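PDB 5WF2: AP-4 complex accessory subunit Tepsin from Equus caballus, which probably associates with the AP-4 adaptor complex and may thereby take part in vesicular protein trafficking at the trans-Golgi network, this piece being its VHS/ENTH-like domain. Local coordinates for residues Gln78-Gly83 / Pro117-Ala122; Gln26-Val31 / Leu57-Val62; Gln96-Leu100 / His128-Cys133. One frame throughout, in Å; residues are numbered along the deposited sequence.

Interaction 1: Gln78-Gly83 / Pro117-Ala122; sequences QMRALG and PVTNKA
M79 overlaps P117 and V118; its CA-to-CB bond points sideways, and the all-m side chain (chi1 -73°, chi2 -72°, chi3 -67°) turns its end nearer, bringing SD to 3.6 Å from P117 O and 3.8 Å from P117 CB, while M79 CG lies 3.8 Å from V118 CG2. Segments 78-83 and 117-122 are alpha-helical and nearly parallel: their axes make 11° and approach to 9.8 Å, with M79 level with V118 (CA to CA 5.9 Å) and L82 with A122 (6.8 Å). One turn after M79, L82 (mt) points toward the partner and sets CD1 4.0 Å from V118 CG1 and 4.2 Å from A122 CB. K121 extends back across the gap, its CD 3.9 Å from both M79 CE and L82 CB, and its NZ 4.0 Å from G83 CA. Q78 OE1 touches V118 CG2 at 3.7 Å, whereas its NE2 bonds to L70 O.

Parallel packing of helices i and i+2 is characteristic of an alpha-helical solenoid such as the VHS/ENTH-like fold; here L107 and L110 of the intervening helix 96-111 line the same seam. No hydrogen bond crosses between the segments, so the contact rests on apolar packing, to which the lysine contributes its methylenes.

Interaction 2: Gln26-Val31 / Leu57-Val62; sequences QELSLV and LNCEAV
In the helical solenoid of the VHS/ENTH-like domain, helix 25-35 packs against the start of helix 59-68, and the contact illustrates how the carboxylate of a buried glutamate is met by the backbone NH of an N-cap residue. Segment 26-31 is helical throughout; 57-62 enters as a loop, with L57 at phi/psi -114/-168° and N58 at -89/106°, and is helical from C59. E27 and V62 are the closest pair along the backbones, CA to CA 5.3 Å.

E27 points toward the partner and folds its chain with chi1 -69° (m) and chi2 82° (p). The bend sets CG 3.6 Å from V62 CG2 and 4.2 Å from A61 CB, and turns the carboxylate toward the loop, where OE2 lies 3.4 Å from L57 CB. L57 adopts the mt rotamer and points into the side of helix 25-35: its CD2 meets Q26 OE1 at 3.4 Å and its CD1 meets L30 CD2 at 4.1 Å. L30, in the tp rotamer, also brings CD2 to 4.3 Å from V62 CG2. V31 and V62 are both t at chi1 and touch through V31 CG2 and V62 CG1 at 3.9 Å. F50 of helix 44-56 packs on L30 and V62, so three helices share this apolar patch.

N58 is the N-cap. Its t rotamer (chi1 -171°) carries OD1 back over the first turn to accept from A61 N at 3.0 Å, while its own backbone N donates outward across the interface, reaching E27 OE2 at 3.0 Å with an N-H...O angle of 167°.

Interaction 3: Gln96-Leu100 / His128-Cys133; sequences QEHIL and HFEASC
F129 and L100 form the apolar centre where helix 96-111 meets the last helix of this VHS/ENTH-like solenoid, an oblique antiparallel helical hairpin that ends the solenoid on its C-terminal side. The segment axes pass 9.2 Å apart at a signed crossing angle of -136°, a course that pairs L100 with F129 (CA to CA 5.9 Å) and E97 with C133 (6.3 Å). With chi1 at -66° (m), F129 directs its ring into the gap, where CE2 lies 3.6 Å from I99 CG2 and CB lies 3.9 Å from L100 CD1. L100 is tp; its CD2 also reaches F129 O at 3.8 Å, E130 CA at 4.1 Å and C133 SG at 4.1 Å.

At the C-terminal end, C133 (chi1 m) lays SG 3.6 Å from E97 CA and 3.8 Å from E97 CB, extending the seam to the first turn of helix 96-111. Toward the surface, Q96 stretches out with chi1 at -138°, between wells, and chi2 t. Its CD packs obliquely on the F129 ring, 3.7 Å from CD1, and its NE2 approaches the edge of the H128 ring while bonding to G89 O. At the polar edge, Q96 OE1 lies 2.8 Å from S132 OG.

Overall arrangement
Along the chain interaction 2 closes before the others open, whereas interactions 1 and 3 interleave. The domain contains helices and no strands; interactions 1 and 2 each join a helix to the next but one, and interaction 3 joins two consecutive helices. Interactions 1 and 3 share helix 117-132 (centres about 17 Å apart): its first turns pack on helix 75-89, its last on helix 96-111. Interaction 2, joining helix 25-35 to helix 59-68, lies across the chain's centre from interaction 1, about 19 Å between centres. Interactions 2 and 3, centres about 20 Å apart, meet where E60 OE1 lies 4.3 Å from H98 CE1. Packing on near neighbours in sequence thus builds one continuous domain.

Interaction 1: Gln78-Gly83 / Pro117-Ala122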
ATOM      1  N   GLN A  78      -2.738  -8.158   4.050  1.00 30.15           N
ATOM      2  CA  GLN A  78      -1.395  -7.588   3.930  1.00 27.21           C
ATOM      3  C   GLN A  78      -0.912  -7.644   2.494  1.00 30.98           C
ATOM      4  O   GLN A  78      -0.321  -6.678   1.993  1.00 25.01           O
ATOM      5  CB  GLN A  78      -0.415  -8.322   4.826  1.00 31.53           C
ATOM      6  CG  GLN A  78      -0.550  -8.040   6.318  1.00 33.88           C
ATOM      7  CD  GLN A  78       0.521  -8.755   7.109  1.00 30.85           C
ATOM      8  OE1 GLN A  78       0.766  -9.945   6.905  1.00 35.25           O
ATOM      9  NE2 GLN A  78       1.188  -8.030   7.998  1.00 39.29           N
ATOM     10  N   MET A  79      -1.129  -8.777   1.813  1.00 25.79           N
ATOM     11  CA  MET A  79      -0.683  -8.926   0.434  1.00 27.32           C
ATOM     12  C   MET A  79      -1.371  -7.920  -0.482  1.00 25.76           C
ATOM     13  O   MET A  79      -0.716  -7.263  -1.296  1.00 23.84           O
ATOM     14  CB  MET A  79      -0.924 -10.366  -0.055  1.00 31.34           C
ATOM     15  CG  MET A  79       0.053 -11.373   0.554  1.00 29.46           C
ATOM     16  SD  MET A  79       1.729 -11.235  -0.086  1.00 34.72           S
ATOM     17  CE  MET A  79       1.524 -11.752  -1.784  1.00 39.50           C
ATOM     18  N   ARG A  80      -2.683  -7.752  -0.332  1.00 24.06           N
ATOM     19  CA  ARG A  80      -3.409  -6.813  -1.184  1.00 25.20           C
ATOM     20  C   ARG A  80      -3.015  -5.379  -0.876  1.00 23.08           C
ATOM     21  O   ARG A  80      -2.910  -4.554  -1.792  1.00 22.82           O
ATOM     22  CB  ARG A  80      -4.926  -7.014  -1.035  1.00 26.75           C
ATOM     23  CG  ARG A  80      -5.402  -8.405  -1.534  1.00 28.04           C
ATOM     24  CD  ARG A  80      -6.912  -8.558  -1.436  1.00 29.22           C
ATOM     25  NE  ARG A  80      -7.613  -7.625  -2.302  1.00 26.25           N
ATOM     26  CZ  ARG A  80      -7.905  -7.848  -3.570  1.00 27.96           C
ATOM     27  NH1 ARG A  80      -7.577  -8.989  -4.119  1.00 35.67           N
ATOM     28  NH2 ARG A  80      -8.543  -6.923  -4.289  1.00 31.90           N
ATOM     29  N   ALA A  81      -2.811  -5.060   0.398  1.00 24.39           N
ATOM     30  CA  ALA A  81      -2.361  -3.720   0.773  1.00 20.45           C
ATOM     31  C   ALA A  81      -0.992  -3.429   0.179  1.00 20.13           C
ATOM     32  O   ALA A  81      -0.785  -2.340  -0.357  1.00 22.17           O
ATOM     33  CB  ALA A  81      -2.344  -3.571   2.296  1.00 22.42           C
ATOM     34  N   LEU A  82      -0.050  -4.388   0.254  1.00 20.52           N
ATOM     35  CA  LEU A  82       1.246  -4.242  -0.432  1.00 22.92           C
ATOM     36  C   LEU A  82       1.083  -4.060  -1.935  1.00 23.86           C
ATOM     37  O   LEU A  82       1.826  -3.288  -2.562  1.00 20.83           O
ATOM     38  CB  LEU A  82       2.165  -5.434  -0.163  1.00 21.94           C
ATOM     39  CG  LEU A  82       2.716  -5.571   1.267  1.00 22.52           C
ATOM     40  CD1 LEU A  82       3.435  -6.899   1.460  1.00 24.53           C
ATOM     41  CD2 LEU A  82       3.647  -4.440   1.655  1.00 23.38           C
ATOM     42  N   GLY A  83       0.192  -4.833  -2.551  1.00 20.35           N
ATOM     43  CA  GLY A  83      -0.092  -4.625  -3.962  1.00 23.46           C
ATOM     44  C   GLY A  83      -0.518  -3.211  -4.263  1.00 22.34           C
ATOM     45  O   GLY A  83      -0.112  -2.634  -5.275  1.00 22.54           O
ATOM     46  N   PRO A 117       5.275 -15.101   1.762  1.00 35.97           N
ATOM     47  CA  PRO A 117       4.785 -14.173   0.717  1.00 37.44           C
ATOM     48  C   PRO A 117       4.871 -12.693   1.077  1.00 32.64           C
ATOM     49  O   PRO A 117       5.262 -11.865   0.232  1.00 27.75           O
ATOM     50  CB  PRO A 117       3.322 -14.600   0.539  1.00 41.18           C
ATOM     51  CG  PRO A 117       3.231 -15.989   1.097  1.00 45.81           C
ATOM     52  CD  PRO A 117       4.244 -16.055   2.202  1.00 39.80           C
ATOM     53  N   VAL A 118       4.445 -12.331   2.285  1.00 29.16           N
ATOM     54  CA  VAL A 118       4.421 -10.929   2.685  1.00 25.18           C
ATOM     55  C   VAL A 118       5.840 -10.408   2.830  1.00 29.93           C
ATOM     56  O   VAL A 118       6.166  -9.321   2.348  1.00 27.38           O
ATOM     57  CB  VAL A 118       3.612 -10.755   3.976  1.00 29.52           C
ATOM     58  CG1 VAL A 118       3.762  -9.346   4.593  1.00 27.36           C
ATOM     59  CG2 VAL A 118       2.152 -11.032   3.706  1.00 34.44           C
ATOM     60  N   THR A 119       6.717 -11.194   3.452  1.00 27.44           N
ATOM     61  CA  THR A 119       8.113 -10.798   3.586  1.00 28.73           C
ATOM     62  C   THR A 119       8.745 -10.591   2.212  1.00 25.99           C
ATOM     63  O   THR A 119       9.448  -9.596   1.966  1.00 25.82           O
ATOM     64  CB  THR A 119       8.890 -11.863   4.396  1.00 23.40           C
ATOM     65  OG1 THR A 119       8.412 -11.892   5.755  1.00 28.35           O
ATOM     66  CG2 THR A 119      10.372 -11.533   4.410  1.00 28.74           C
ATOM     67  N   ASN A 120       8.514 -11.535   1.301  1.00 25.84           N
ATOM     68  CA  ASN A 120       9.097 -11.447  -0.025  1.00 29.24           C
ATOM     69  C   ASN A 120       8.575 -10.217  -0.761  1.00 25.18           C
ATOM     70  O   ASN A 120       9.341  -9.466  -1.378  1.00 26.01           O
ATOM     71  CB  ASN A 120       8.788 -12.721  -0.824  1.00 30.99           C
ATOM     72  CG  ASN A 120       9.374 -12.683  -2.249  1.00 47.24           C
ATOM     73  OD1 ASN A 120       8.642 -12.752  -3.254  1.00 50.28           O
ATOM     74  ND2 ASN A 120      10.698 -12.573  -2.338  1.00 40.04           N
ATOM     75  N   LYS A 121       7.274 -10.009  -0.721  1.00 22.13           N
ATOM     76  CA  LYS A 121       6.691  -8.914  -1.483  1.00 27.30           C
ATOM     77  C   LYS A 121       7.113  -7.565  -0.907  1.00 23.16           C
ATOM     78  O   LYS A 121       7.400  -6.623  -1.659  1.00 19.65           O
ATOM     79  CB  LYS A 121       5.169  -9.051  -1.519  1.00 22.40           C
ATOM     80  CG  LYS A 121       4.485  -8.046  -2.499  1.00 29.47           C
ATOM     81  CD  LYS A 121       2.960  -8.277  -2.673  1.00 33.68           C
ATOM     82  CE  LYS A 121       2.532  -8.038  -4.137  1.00 39.71           C
ATOM     83  NZ  LYS A 121       3.199  -6.808  -4.649  1.00 43.76           N
ATOM     84  N   ALA A 122       7.147  -7.443   0.421  1.00 22.27           N
ATOM     85  CA  ALA A 122       7.613  -6.197   1.031  1.00 20.99           C
ATOM     86  C   ALA A 122       9.052  -5.919   0.658  1.00 18.69           C
ATOM     87  O   ALA A 122       9.438  -4.764   0.452  1.00 19.34           O
ATOM     88  CB  ALA A 122       7.482  -6.289   2.545  1.00 23.52           C
TER

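Interaction 2: Gln26-Val31 / Leu57-Val62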
ATOM      1  N   GLN A  26     -13.401   9.011   2.827  1.00 26.91           N
ATOM      2  CA  GLN A  26     -13.400   8.477   1.470  1.00 27.77           C
ATOM      3  C   GLN A  26     -12.155   7.641   1.232  1.00 25.24           C
ATOM      4  O   GLN A  26     -12.193   6.611   0.540  1.00 22.62           O
ATOM      5  CB  GLN A  26     -13.459   9.613   0.455  1.00 31.89           C
ATOM      6  CG  GLN A  26     -14.753  10.438   0.483  1.00 36.62           C
ATOM      7  CD  GLN A  26     -14.676  11.676  -0.424  1.00 41.76           C
ATOM      8  OE1 GLN A  26     -13.667  12.373  -0.450  1.00 34.69           O
ATOM      9  NE2 GLN A  26     -15.747  11.950  -1.174  1.00 34.10           N
ATOM     10  N   GLU A  27     -11.032   8.094   1.778  1.00 26.91           N
ATOM     11  CA  GLU A  27      -9.802   7.330   1.637  1.00 25.42           C
ATOM     12  C   GLU A  27      -9.916   5.996   2.360  1.00 22.63           C
ATOM     13  O   GLU A  27      -9.486   4.960   1.834  1.00 24.45           O
ATOM     14  CB  GLU A  27      -8.625   8.194   2.124  1.00 23.92           C
ATOM     15  CG  GLU A  27      -8.303   9.380   1.216  1.00 23.52           C
ATOM     16  CD  GLU A  27      -9.169  10.640   1.408  1.00 27.62           C
ATOM     17  OE1 GLU A  27     -10.038  10.682   2.303  1.00 30.30           O
ATOM     18  OE2 GLU A  27      -8.966  11.610   0.650  1.00 29.72           O
ATOM     19  N   LEU A  28     -10.536   5.981   3.537  1.00 25.91           N
ATOM     20  CA  LEU A  28     -10.687   4.728   4.263  1.00 27.30           C
ATOM     21  C   LEU A  28     -11.565   3.750   3.495  1.00 29.17           C
ATOM     22  O   LEU A  28     -11.229   2.572   3.368  1.00 30.65           O
ATOM     23  CB  LEU A  28     -11.252   4.986   5.647  1.00 27.32           C
ATOM     24  CG  LEU A  28     -11.530   3.696   6.436  1.00 32.95           C
ATOM     25  CD1 LEU A  28     -10.273   2.832   6.642  1.00 35.64           C
ATOM     26  CD2 LEU A  28     -12.127   4.024   7.775  1.00 34.25           C
ATOM     27  N   SER A  29     -12.690   4.222   2.971  1.00 26.59           N
ATOM     28  CA  SER A  29     -13.548   3.360   2.161  1.00 27.83           C
ATOM     29  C   SER A  29     -12.787   2.765   0.997  1.00 29.70           C
ATOM     30  O   SER A  29     -12.976   1.587   0.670  1.00 27.07           O
ATOM     31  CB  SER A  29     -14.744   4.144   1.632  1.00 29.84           C
ATOM     32  OG  SER A  29     -15.451   4.769   2.697  1.00 35.95           O
ATOM     33  N   LEU A  30     -11.937   3.570   0.339  1.00 26.15           N
ATOM     34  CA  LEU A  30     -11.158   3.069  -0.795  1.00 27.18           C
ATOM     35  C   LEU A  30     -10.232   1.939  -0.362  1.00 23.83           C
ATOM     36  O   LEU A  30     -10.135   0.901  -1.030  1.00 25.15           O
ATOM     37  CB  LEU A  30     -10.342   4.204  -1.438  1.00 23.03           C
ATOM     38  CG  LEU A  30      -9.520   3.732  -2.643  1.00 28.58           C
ATOM     39  CD1 LEU A  30     -10.410   3.240  -3.798  1.00 30.70           C
ATOM     40  CD2 LEU A  30      -8.553   4.837  -3.115  1.00 31.57           C
ATOM     41  N   VAL A  31      -9.520   2.132   0.744  1.00 23.40           N
ATOM     42  CA  VAL A  31      -8.560   1.127   1.193  1.00 26.53           C
ATOM     43  C   VAL A  31      -9.280  -0.122   1.646  1.00 24.34           C
ATOM     44  O   VAL A  31      -8.807  -1.244   1.430  1.00 25.98           O
ATOM     45  CB  VAL A  31      -7.694   1.704   2.320  1.00 25.81           C
ATOM     46  CG1 VAL A  31      -6.902   0.621   3.050  1.00 28.88           C
ATOM     47  CG2 VAL A  31      -6.750   2.781   1.750  1.00 27.19           C
ATOM     48  N   LEU A  57      -8.533  11.629  -4.615  1.00 29.60           N
ATOM     49  CA  LEU A  57      -8.534  11.773  -3.177  1.00 28.99           C
ATOM     50  C   LEU A  57      -7.133  12.205  -2.729  1.00 27.82           C
ATOM     51  O   LEU A  57      -6.282  12.588  -3.549  1.00 30.60           O
ATOM     52  CB  LEU A  57      -8.984  10.454  -2.542  1.00 29.30           C
ATOM     53  CG  LEU A  57     -10.347   9.892  -2.994  1.00 29.52           C
ATOM     54  CD1 LEU A  57     -10.483   8.467  -2.569  1.00 30.31           C
ATOM     55  CD2 LEU A  57     -11.451  10.740  -2.397  1.00 33.90           C
ATOM     56  N   ASN A  58      -6.891  12.151  -1.423  1.00 25.03           N
ATOM     57  CA  ASN A  58      -5.593  12.525  -0.868  1.00 27.74           C
ATOM     58  C   ASN A  58      -4.718  11.276  -0.844  1.00 25.85           C
ATOM     59  O   ASN A  58      -4.951  10.376  -0.034  1.00 22.75           O
ATOM     60  CB  ASN A  58      -5.776  13.117   0.528  1.00 30.68           C
ATOM     61  CG  ASN A  58      -4.495  13.735   1.070  1.00 27.18           C
ATOM     62  OD1 ASN A  58      -3.594  13.027   1.448  1.00 28.14           O
ATOM     63  ND2 ASN A  58      -4.430  15.059   1.113  1.00 28.08           N
ATOM     64  N   CYS A  59      -3.752  11.222  -1.754  1.00 23.77           N
ATOM     65  CA  CYS A  59      -2.860  10.076  -1.885  1.00 27.13           C
ATOM     66  C   CYS A  59      -2.103   9.739  -0.607  1.00 24.10           C
ATOM     67  O   CYS A  59      -2.004   8.571  -0.232  1.00 23.90           O
ATOM     68  CB  CYS A  59      -1.860  10.322  -3.017  1.00 32.09           C
ATOM     69  SG  CYS A  59      -2.470   9.869  -4.657  1.00 60.96           S
ATOM     70  N   GLU A  60      -1.568  10.754   0.064  1.00 22.48           N
ATOM     71  CA  GLU A  60      -0.802  10.508   1.274  1.00 22.44           C
ATOM     72  C   GLU A  60      -1.667   9.852   2.340  1.00 28.40           C
ATOM     73  O   GLU A  60      -1.243   8.900   3.005  1.00 21.94           O
ATOM     74  CB  GLU A  60      -0.179  11.814   1.786  1.00 30.87           C
ATOM     75  CG  GLU A  60       0.522  11.595   3.068  1.00 34.21           C
ATOM     76  CD  GLU A  60       1.358  12.768   3.530  1.00 41.77           C
ATOM     77  OE1 GLU A  60       1.424  13.796   2.805  1.00 36.83           O
ATOM     78  OE2 GLU A  60       1.919  12.627   4.640  1.00 38.64           O
ATOM     79  N   ALA A  61      -2.905  10.315   2.501  1.00 24.32           N
ATOM     80  CA  ALA A  61      -3.776   9.706   3.489  1.00 24.61           C
ATOM     81  C   ALA A  61      -4.109   8.265   3.117  1.00 23.53           C
ATOM     82  O   ALA A  61      -4.162   7.397   3.984  1.00 24.45           O
ATOM     83  CB  ALA A  61      -5.058  10.535   3.636  1.00 26.69           C
ATOM     84  N   VAL A  62      -4.342   7.997   1.836  1.00 20.83           N
ATOM     85  CA  VAL A  62      -4.529   6.610   1.372  1.00 22.64           C
ATOM     86  C   VAL A  62      -3.345   5.730   1.773  1.00 23.41           C
ATOM     87  O   VAL A  62      -3.510   4.600   2.267  1.00 21.51           O
ATOM     88  CB  VAL A  62      -4.730   6.583  -0.152  1.00 23.00           C
ATOM     89  CG1 VAL A  62      -4.689   5.130  -0.648  1.00 25.18           C
ATOM     90  CG2 VAL A  62      -6.053   7.228  -0.552  1.00 24.49           C
TER

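Interaction 3: Gln96-Leu100 / His128-Cys133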
ATOM      1  N   GLN A  96       8.355   9.454  -6.010  1.00 33.47           N
ATOM      2  CA  GLN A  96       8.612   8.128  -5.457  1.00 36.15           C
ATOM      3  C   GLN A  96       9.530   8.217  -4.243  1.00 28.60           C
ATOM      4  O   GLN A  96       9.476   7.339  -3.378  1.00 31.75           O
ATOM      5  CB  GLN A  96       9.201   7.144  -6.487  1.00 39.45           C
ATOM      6  CG  GLN A  96       8.565   5.725  -6.364  1.00 39.24           C
ATOM      7  CD  GLN A  96       9.323   4.632  -7.094  1.00 30.63           C
ATOM      8  OE1 GLN A  96      10.504   4.417  -6.846  1.00 40.55           O
ATOM      9  NE2 GLN A  96       8.644   3.936  -7.998  1.00 36.94           N
ATOM     10  N   GLU A  97      10.340   9.261  -4.138  1.00 31.01           N
ATOM     11  CA  GLU A  97      11.102   9.426  -2.905  1.00 30.11           C
ATOM     12  C   GLU A  97      10.171   9.682  -1.727  1.00 26.13           C
ATOM     13  O   GLU A  97      10.468   9.286  -0.584  1.00 24.17           O
ATOM     14  CB  GLU A  97      12.098  10.552  -3.062  1.00 38.50           C
ATOM     15  CG  GLU A  97      13.135  10.485  -2.015  1.00 40.46           C
ATOM     16  CD  GLU A  97      14.113  11.609  -2.116  1.00 37.97           C
ATOM     17  OE1 GLU A  97      14.074  12.305  -3.154  1.00 39.06           O
ATOM     18  OE2 GLU A  97      14.894  11.799  -1.152  1.00 34.65           O
ATOM     19  N   HIS A  98       9.042  10.337  -1.983  1.00 24.58           N
ATOM     20  CA  HIS A  98       8.072  10.596  -0.929  1.00 19.82           C
ATOM     21  C   HIS A  98       7.335   9.327  -0.534  1.00 24.63           C
ATOM     22  O   HIS A  98       7.082   9.093   0.656  1.00 21.26           O
ATOM     23  CB  HIS A  98       7.091  11.673  -1.388  1.00 23.24           C
ATOM     24  CG  HIS A  98       6.389  12.388  -0.276  1.00 27.31           C
ATOM     25  ND1 HIS A  98       5.643  13.530  -0.492  1.00 32.06           N
ATOM     26  CD2 HIS A  98       6.311  12.133   1.048  1.00 25.14           C
ATOM     27  CE1 HIS A  98       5.133  13.945   0.657  1.00 34.56           C
ATOM     28  NE2 HIS A  98       5.510  13.104   1.606  1.00 26.47           N
ATOM     29  N   ILE A  99       6.990   8.480  -1.504  1.00 25.33           N
ATOM     30  CA  ILE A  99       6.404   7.187  -1.151  1.00 22.01           C
ATOM     31  C   ILE A  99       7.387   6.378  -0.315  1.00 18.38           C
ATOM     32  O   ILE A  99       6.992   5.777   0.693  1.00 22.18           O
ATOM     33  CB  ILE A  99       5.939   6.428  -2.405  1.00 23.34           C
ATOM     34  CG1 ILE A  99       4.781   7.212  -3.047  1.00 29.66           C
ATOM     35  CG2 ILE A  99       5.327   5.100  -2.013  1.00 25.10           C
ATOM     36  CD1 ILE A  99       4.256   6.606  -4.312  1.00 36.52           C
ATOM     37  N   LEU A 100       8.671   6.439  -0.652  1.00 21.57           N
ATOM     38  CA  LEU A 100       9.671   5.714   0.126  1.00 26.15           C
ATOM     39  C   LEU A 100       9.770   6.267   1.536  1.00 22.92           C
ATOM     40  O   LEU A 100       9.797   5.507   2.510  1.00 20.91           O
ATOM     41  CB  LEU A 100      11.010   5.764  -0.555  1.00 22.39           C
ATOM     42  CG  LEU A 100      12.220   5.133   0.162  1.00 19.93           C
ATOM     43  CD1 LEU A 100      11.982   3.681   0.515  1.00 28.90           C
ATOM     44  CD2 LEU A 100      13.400   5.295  -0.726  1.00 28.85           C
ATOM     45  N   HIS A 128      12.798  -1.827  -4.779  1.00 18.88           N
ATOM     46  CA  HIS A 128      12.443  -1.031  -5.943  1.00 18.25           C
ATOM     47  C   HIS A 128      12.454   0.465  -5.610  1.00 24.00           C
ATOM     48  O   HIS A 128      13.064   1.268  -6.329  1.00 24.90           O
ATOM     49  CB  HIS A 128      11.093  -1.478  -6.450  1.00 20.92           C
ATOM     50  CG  HIS A 128      10.677  -0.792  -7.709  1.00 22.09           C
ATOM     51  ND1 HIS A 128      11.153  -1.162  -8.954  1.00 21.75           N
ATOM     52  CD2 HIS A 128       9.926   0.312  -7.905  1.00 22.70           C
ATOM     53  CE1 HIS A 128      10.640  -0.358  -9.867  1.00 30.75           C
ATOM     54  NE2 HIS A 128       9.899   0.551  -9.262  1.00 28.98           N
ATOM     55  N   PHE A 129      11.789   0.861  -4.518  1.00 19.97           N
ATOM     56  CA  PHE A 129      11.743   2.274  -4.152  1.00 19.67           C
ATOM     57  C   PHE A 129      13.142   2.803  -3.839  1.00 23.11           C
ATOM     58  O   PHE A 129      13.497   3.914  -4.237  1.00 25.61           O
ATOM     59  CB  PHE A 129      10.799   2.484  -2.958  1.00 19.17           C
ATOM     60  CG  PHE A 129       9.337   2.191  -3.223  1.00 20.53           C
ATOM     61  CD1 PHE A 129       8.820   2.090  -4.515  1.00 22.77           C
ATOM     62  CD2 PHE A 129       8.438   2.167  -2.148  1.00 15.94           C
ATOM     63  CE1 PHE A 129       7.481   1.862  -4.724  1.00 20.89           C
ATOM     64  CE2 PHE A 129       7.079   1.941  -2.354  1.00 20.89           C
ATOM     65  CZ  PHE A 129       6.590   1.792  -3.627  1.00 21.23           C
ATOM     66  N   GLU A 130      13.978   1.993  -3.179  1.00 24.19           N
ATOM     67  CA  GLU A 130      15.345   2.408  -2.878  1.00 24.74           C
ATOM     68  C   GLU A 130      16.166   2.589  -4.153  1.00 26.80           C
ATOM     69  O   GLU A 130      16.956   3.535  -4.267  1.00 30.76           O
ATOM     70  CB  GLU A 130      15.982   1.381  -1.943  1.00 22.59           C
ATOM     71  CG  GLU A 130      15.440   1.428  -0.536  1.00 23.08           C
ATOM     72  CD  GLU A 130      16.060   0.441   0.405  1.00 39.23           C
ATOM     73  OE1 GLU A 130      16.635  -0.578  -0.051  1.00 40.05           O
ATOM     74  OE2 GLU A 130      15.943   0.681   1.621  1.00 43.12           O
ATOM     75  N   ALA A 131      15.972   1.709  -5.128  1.00 28.42           N
ATOM     76  CA  ALA A 131      16.724   1.782  -6.375  1.00 29.42           C
ATOM     77  C   ALA A 131      16.407   3.049  -7.155  1.00 37.03           C
ATOM     78  O   ALA A 131      17.308   3.692  -7.712  1.00 36.39           O
ATOM     79  CB  ALA A 131      16.410   0.554  -7.213  1.00 28.33           C
ATOM     80  N   SER A 132      15.131   3.429  -7.211  1.00 33.69           N
ATOM     81  CA  SER A 132      14.746   4.640  -7.914  1.00 34.00           C
ATOM     82  C   SER A 132      15.357   5.891  -7.306  1.00 42.53           C
ATOM     83  O   SER A 132      15.532   6.884  -8.017  1.00 49.42           O
ATOM     84  CB  SER A 132      13.234   4.760  -7.933  1.00 39.00           C
ATOM     85  OG  SER A 132      12.659   3.527  -8.337  1.00 45.55           O
ATOM     86  N   CYS A 133      15.688   5.876  -6.024  1.00 39.10           N
ATOM     87  CA  CYS A 133      16.354   7.010  -5.406  1.00 43.32           C
ATOM     88  C   CYS A 133      17.860   6.766  -5.236  1.00 48.42           C
ATOM     89  O   CYS A 133      18.511   6.150  -6.088  1.00 51.72           O
ATOM     90  CB  CYS A 133      15.691   7.303  -4.057  1.00 46.80           C
ATOM     91  SG  CYS A 133      13.842   7.381  -4.177  1.00 54.62           S
TER